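Local coordinates for protein leucine aminopeptidase (Fimbriiglobus ruber, PDB 7D1B) that probably acts as a zinc-dependent glutaminyl cyclase of the M28 peptidase family, converting N-terminal glutamine of peptides to pyroglutamate, at residues V93-K98 against M110-A115; A161-L166 against F181-G186. All coordinates share one frame; numbering follows the deposited sequence.

Contact 1: V93-K98 against M110-A115; sequences VRQEFK and MTNLIA
Val93-Lys98 and Met110-Ala115 are the two arms of an antiparallel beta hairpin, and Gln95 pairs with Asn112 at its middle. The short strand axes run at 162°, and six backbone hydrogen bonds join three hydrogen-bonded pairs, Val93 with Ile114, Gln95 with Asn112 and Phe97 with Met110. Between them sit the non-hydrogen-bonded pairs Arg94-Leu113 and Glu96-Thr111.

The face carrying Gln95, Phe97 and Asn112 adds one side-chain bond: Asn112 ND2 donates to Gln95 OE1 at 2.9 Å, almost straight at 178°. The donor lies in the carbonyl plane of Gln95 and the acceptor in the amide plane of Asn112, although the two amides are twisted against each other. Ile114 CD1 lies 3.7 Å from Gln95 NE2. In Phe97, chi1 of 62° puts CG between the backbone N and the carbonyl carbon, and the ring lies across Met110. Met110 CB sits over one ring face, 3.5 Å from the centroid, in a CH-pi contact offset toward CZ, which it approaches to 3.4 Å.

On the other face Arg94 binds Glu96, two residues on in the same strand. NE and NH2 both grip Glu96 OE2, side-on and nearly in the guanidinium plane, with the NE to OE2 bond at 2.8 Å. Thr111 CG2 lies over the centre of one guanidinium face, 3.7 Å from CZ.

Strand 91-99 is outermost within this chain, and strand 108-117 lies between it and strand 178-184, with Leu113 backbone-bonded to Leu183. Helix 206-218 covers the Gln95 face, where His210 stacks on Phe97 and Gly207 O accepts from Asn112 ND2; helix 72-87 packs against Thr111 and Leu113 on the other face.

Contact 2: A161-L166 against F181-G186; sequences ALMMEL and FVLFDG
Met163, on helix 153-167, reaches Phe181 and Leu183 on strand 178-184, a helix-on-sheet packing inside the alpha/beta fold of the M28 family. The short axes pass 10.0 Å apart at 158°, and the gap is bridged mainly by side chains. Met163 CB starts beside the Phe181 ring, 3.7 Å from CD2. CG comes next and lies over the ring face, 4.3 Å from the centroid and 27° off the normal, a CH-pi contact. With chi2 at 172° SD continues the chain outward; it meets the ring obliquely, as a Met-aromatic contact 5.0 Å from the centroid, and touches Leu183 CD2 at 3.6 Å. The methyl CE ends 3.6 Å from Val182 O and also close to Leu183 CD2. Met163 thus runs toward the strand while Phe181 runs toward the helix, the two side chains passing antiparallel. There Phe181 CE2 approaches Met163 O at 3.5 Å, and CZ meets Leu166 CB at 3.8 Å, one helical turn on.

Phe85 of helix 72-87 and Ser129 of strand 123-130 also touch Met163, while Trp117 meets the Phe181 ring edge-to-face. All five touching residues are buried and no hydrogen bond crosses between the segments, consistent with dispersion and the polarisable thioether, rather than directed polar bonds, carrying this contact.

In the fold
The two contacts share the sheet: strand 108-117 of contact 1 lies next to strand 178-184 of contact 2, joined among others by a probable hydrogen bond from Ala115 N to Phe181 O at 2.8 Å. Contact 1, centred about 15 Å from the chain centre, is partly buried at the sheet margin and combines backbone bonds and an amide pair across the strands with a salt bridge within 93-98. Contact 2, about 6 Å from that centre, is fully buried and largely apolar. Asp185, beyond the end of strand 178-184, also ties them together, its N bonding Asn112 OD1 and its OD2 accepting from Thr111 N, a short way before zinc ligand Glu188.

Contact 1: V93-K98 against M110-A115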
loop_
_atom_site.group_PDB
_atom_site.type_symbol
_atom_site.label_atom_id
_atom_site.label_comp_id
_atom_site.label_asym_id
_atom_site.label_seq_id
_atom_site.Cartn_x
_atom_site.Cartn_y
_atom_site.Cartn_z
ATOM N N VAL A 93 12.884 3.607 9.183
ATOM C CA VAL A 93 13.503 4.853 8.748
ATOM C C VAL A 93 12.407 5.792 8.274
ATOM O O VAL A 93 11.413 5.368 7.677
ATOM C CB VAL A 93 14.593 4.608 7.674
ATOM C CG1 VAL A 93 14.978 5.877 6.938
ATOM C CG2 VAL A 93 15.828 3.971 8.311
ATOM N N ARG A 94 12.594 7.072 8.551
ATOM C CA ARG A 94 11.707 8.132 8.092
ATOM C C ARG A 94 12.325 8.835 6.892
ATOM O O ARG A 94 13.527 9.111 6.883
ATOM C CB ARG A 94 11.517 9.153 9.215
ATOM C CG ARG A 94 10.844 8.583 10.457
ATOM C CD ARG A 94 10.937 9.536 11.646
ATOM N NE ARG A 94 10.284 10.810 11.387
ATOM C CZ ARG A 94 8.994 11.053 11.601
ATOM N NH1 ARG A 94 8.197 10.104 12.083
ATOM N NH2 ARG A 94 8.498 12.253 11.320
ATOM N N GLN A 95 11.510 9.145 5.892
ATOM C CA GLN A 95 11.923 10.034 4.807
ATOM C C GLN A 95 11.089 11.292 4.956
ATOM O O GLN A 95 9.918 11.315 4.565
ATOM C CB GLN A 95 11.692 9.450 3.420
ATOM C CG GLN A 95 12.303 8.139 3.128
ATOM C CD GLN A 95 12.175 7.782 1.642
ATOM O OE1 GLN A 95 11.151 8.060 0.975
ATOM N NE2 GLN A 95 13.232 7.176 1.108
ATOM N N GLU A 96 11.683 12.328 5.534
ATOM C CA GLU A 96 10.981 13.569 5.814
ATOM C C GLU A 96 11.230 14.562 4.689
ATOM O O GLU A 96 12.361 14.714 4.225
ATOM C CB GLU A 96 11.490 14.158 7.133
ATOM C CG GLU A 96 11.240 13.254 8.343
ATOM C CD GLU A 96 11.778 13.823 9.642
ATOM O OE1 GLU A 96 12.537 14.822 9.616
ATOM O OE2 GLU A 96 11.430 13.265 10.700
ATOM N N PHE A 97 10.179 15.261 4.273
ATOM C CA PHE A 97 10.306 16.255 3.215
ATOM C C PHE A 97 9.146 17.234 3.332
ATOM O O PHE A 97 8.226 17.036 4.119
ATOM C CB PHE A 97 10.414 15.606 1.825
ATOM C CG PHE A 97 9.210 14.784 1.411
ATOM C CD1 PHE A 97 8.999 13.505 1.911
ATOM C CD2 PHE A 97 8.312 15.286 0.473
ATOM C CE1 PHE A 97 7.891 12.761 1.495
ATOM C CE2 PHE A 97 7.223 14.551 0.047
ATOM C CZ PHE A 97 7.006 13.294 0.550
ATOM N N LYS A 98 9.214 18.321 2.565
ATOM C CA LYS A 98 8.158 19.324 2.554
ATOM C C LYS A 98 7.709 19.550 1.128
ATOM O O LYS A 98 8.514 19.500 0.197
ATOM C CB LYS A 98 8.642 20.677 3.101
ATOM C CG LYS A 98 9.019 20.646 4.564
ATOM C CD LYS A 98 9.520 22.014 5.007
ATOM C CE LYS A 98 10.230 21.950 6.350
ATOM N NZ LYS A 98 9.277 21.839 7.491
ATOM N N MET A 110 5.756 16.141 5.130
ATOM C CA MET A 110 5.431 14.788 4.716
ATOM C C MET A 110 6.502 13.855 5.254
ATOM O O MET A 110 7.685 14.227 5.354
ATOM C CB MET A 110 5.420 14.693 3.191
ATOM C CG MET A 110 4.422 15.601 2.560
ATOM S SD MET A 110 2.833 14.755 2.581
ATOM C CE MET A 110 1.817 15.866 1.579
ATOM N N THR A 111 6.096 12.622 5.554
ATOM C CA THR A 111 7.046 11.601 6.004
ATOM C C THR A 111 6.657 10.257 5.409
ATOM O O THR A 111 5.589 9.727 5.736
ATOM C CB THR A 111 7.075 11.483 7.537
ATOM O OG1 THR A 111 7.280 12.771 8.120
ATOM C CG2 THR A 111 8.209 10.554 7.987
ATOM N N ASN A 112 7.513 9.683 4.561
ATOM C CA ASN A 112 7.339 8.274 4.229
ATOM C C ASN A 112 7.978 7.441 5.336
ATOM O O ASN A 112 8.980 7.836 5.930
ATOM C CB ASN A 112 8.044 7.912 2.922
ATOM C CG ASN A 112 7.484 8.624 1.703
ATOM O OD1 ASN A 112 6.286 8.948 1.630
ATOM N ND2 ASN A 112 8.351 8.837 0.716
ATOM N N LEU A 113 7.391 6.291 5.624
ATOM C CA LEU A 113 7.953 5.376 6.617
ATOM C C LEU A 113 8.406 4.102 5.918
ATOM O O LEU A 113 7.695 3.564 5.070
ATOM C CB LEU A 113 6.907 5.023 7.672
ATOM C CG LEU A 113 7.229 4.649 9.117
ATOM C CD1 LEU A 113 8.031 5.752 9.781
ATOM C CD2 LEU A 113 5.965 4.374 9.923
ATOM N N ILE A 114 9.591 3.617 6.260
ATOM C CA ILE A 114 10.105 2.380 5.690
ATOM C C ILE A 114 10.424 1.446 6.844
ATOM O O ILE A 114 11.207 1.798 7.729
ATOM C CB ILE A 114 11.354 2.617 4.831
ATOM C CG1 ILE A 114 11.070 3.631 3.718
ATOM C CG2 ILE A 114 11.871 1.281 4.260
ATOM C CD1 ILE A 114 12.330 4.191 3.074
ATOM N N ALA A 115 9.834 0.257 6.833
ATOM C CA ALA A 115 10.144 -0.798 7.799
ATOM C C ALA A 115 10.850 -1.913 7.036
ATOM O O ALA A 115 10.242 -2.560 6.182
ATOM C CB ALA A 115 8.885 -1.307 8.489
#

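Contact 2: A161-L166 against F181-G186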
loop_
_atom_site.group_PDB
_atom_site.type_symbol
_atom_site.label_atom_id
_atom_site.label_comp_id
_atom_site.label_asym_id
_atom_site.label_seq_id
_atom_site.Cartn_x
_atom_site.Cartn_y
_atom_site.Cartn_z
ATOM N N ALA A 161 -2.498 -1.694 7.866
ATOM C CA ALA A 161 -2.927 -2.720 8.808
ATOM C C ALA A 161 -2.440 -4.104 8.399
ATOM O O ALA A 161 -2.039 -4.903 9.255
ATOM C CB ALA A 161 -4.441 -2.693 8.950
ATOM N N LEU A 162 -2.466 -4.408 7.097
ATOM C CA LEU A 162 -1.945 -5.694 6.665
ATOM C C LEU A 162 -0.453 -5.778 6.935
ATOM O O LEU A 162 0.040 -6.825 7.350
ATOM C CB LEU A 162 -2.279 -5.961 5.198
ATOM C CG LEU A 162 -1.756 -7.316 4.673
ATOM C CD1 LEU A 162 -2.270 -8.498 5.525
ATOM C CD2 LEU A 162 -2.155 -7.518 3.224
ATOM N N MET A 163 0.286 -4.676 6.736
ATOM C CA MET A 163 1.697 -4.667 7.124
ATOM C C MET A 163 1.858 -4.926 8.618
ATOM O O MET A 163 2.771 -5.655 9.031
ATOM C CB MET A 163 2.357 -3.340 6.760
ATOM C CG MET A 163 2.508 -3.071 5.294
ATOM S SD MET A 163 3.073 -1.394 5.096
ATOM C CE MET A 163 3.009 -1.242 3.306
ATOM N N MET A 164 0.989 -4.330 9.446
ATOM C CA MET A 164 1.055 -4.600 10.886
ATOM C C MET A 164 0.860 -6.082 11.172
ATOM O O MET A 164 1.564 -6.651 12.008
ATOM C CB MET A 164 0.017 -3.765 11.629
ATOM C CG MET A 164 0.320 -2.276 11.638
ATOM S SD MET A 164 -0.935 -1.307 12.520
ATOM C CE MET A 164 -0.444 -1.649 14.206
ATOM N N GLU A 165 -0.094 -6.722 10.494
ATOM C CA GLU A 165 -0.283 -8.160 10.682
ATOM C C GLU A 165 0.938 -8.940 10.200
ATOM O O GLU A 165 1.452 -9.816 10.906
ATOM C CB GLU A 165 -1.559 -8.648 9.996
ATOM C CG GLU A 165 -1.702 -10.177 10.024
ATOM C CD GLU A 165 -1.750 -10.764 11.432
ATOM O OE1 GLU A 165 -2.124 -10.024 12.362
ATOM O OE2 GLU A 165 -1.429 -11.978 11.584
ATOM N N LEU A 166 1.410 -8.641 8.988
ATOM C CA LEU A 166 2.546 -9.363 8.426
ATOM C C LEU A 166 3.767 -9.254 9.317
ATOM O O LEU A 166 4.568 -10.197 9.395
ATOM C CB LEU A 166 2.881 -8.826 7.029
ATOM C CG LEU A 166 1.900 -9.174 5.913
ATOM C CD1 LEU A 166 2.283 -8.428 4.645
ATOM C CD2 LEU A 166 1.862 -10.666 5.668
ATOM N N PHE A 181 8.758 -2.677 3.763
ATOM C CA PHE A 181 7.397 -2.167 3.842
ATOM C C PHE A 181 7.511 -0.651 3.730
ATOM O O PHE A 181 8.190 -0.019 4.553
ATOM C CB PHE A 181 6.788 -2.503 5.203
ATOM C CG PHE A 181 6.472 -3.967 5.436
ATOM C CD1 PHE A 181 6.711 -4.961 4.483
ATOM C CD2 PHE A 181 5.902 -4.345 6.654
ATOM C CE1 PHE A 181 6.375 -6.310 4.746
ATOM C CE2 PHE A 181 5.568 -5.676 6.909
ATOM C CZ PHE A 181 5.797 -6.654 5.967
ATOM N N VAL A 182 6.897 -0.067 2.711
ATOM C CA VAL A 182 7.021 1.365 2.474
ATOM C C VAL A 182 5.627 1.977 2.560
ATOM O O VAL A 182 4.709 1.568 1.832
ATOM C CB VAL A 182 7.691 1.672 1.121
ATOM C CG1 VAL A 182 7.807 3.181 0.917
ATOM C CG2 VAL A 182 9.065 0.977 1.035
ATOM N N LEU A 183 5.480 2.966 3.443
ATOM C CA LEU A 183 4.240 3.711 3.616
ATOM C C LEU A 183 4.441 5.111 3.050
ATOM O O LEU A 183 5.281 5.883 3.547
ATOM C CB LEU A 183 3.856 3.757 5.091
ATOM C CG LEU A 183 3.412 2.367 5.565
ATOM C CD1 LEU A 183 3.539 2.268 7.061
ATOM C CD2 LEU A 183 2.009 2.087 5.096
ATOM N N PHE A 184 3.694 5.422 1.990
ATOM C CA PHE A 184 3.798 6.713 1.315
ATOM C C PHE A 184 2.864 7.734 1.945
ATOM O O PHE A 184 1.649 7.510 2.041
ATOM C CB PHE A 184 3.413 6.591 -0.153
ATOM C CG PHE A 184 4.259 5.627 -0.943
ATOM C CD1 PHE A 184 5.648 5.764 -1.024
ATOM C CD2 PHE A 184 3.657 4.577 -1.631
ATOM C CE1 PHE A 184 6.403 4.872 -1.779
ATOM C CE2 PHE A 184 4.412 3.696 -2.389
ATOM C CZ PHE A 184 5.779 3.841 -2.457
ATOM N N ASP A 185 3.423 8.878 2.333
ATOM C CA ASP A 185 2.600 10.016 2.694
ATOM C C ASP A 185 2.096 10.714 1.426
ATOM O O ASP A 185 2.589 10.486 0.314
ATOM C CB ASP A 185 3.437 10.987 3.528
ATOM C CG ASP A 185 2.612 11.854 4.488
ATOM O OD1 ASP A 185 1.364 11.964 4.356
ATOM O OD2 ASP A 185 3.247 12.432 5.406
ATOM N N GLY A 186 1.105 11.576 1.607
ATOM C CA GLY A 186 0.752 12.538 0.581
ATOM C C GLY A 186 0.309 11.933 -0.732
ATOM O O GLY A 186 0.493 12.552 -1.789
#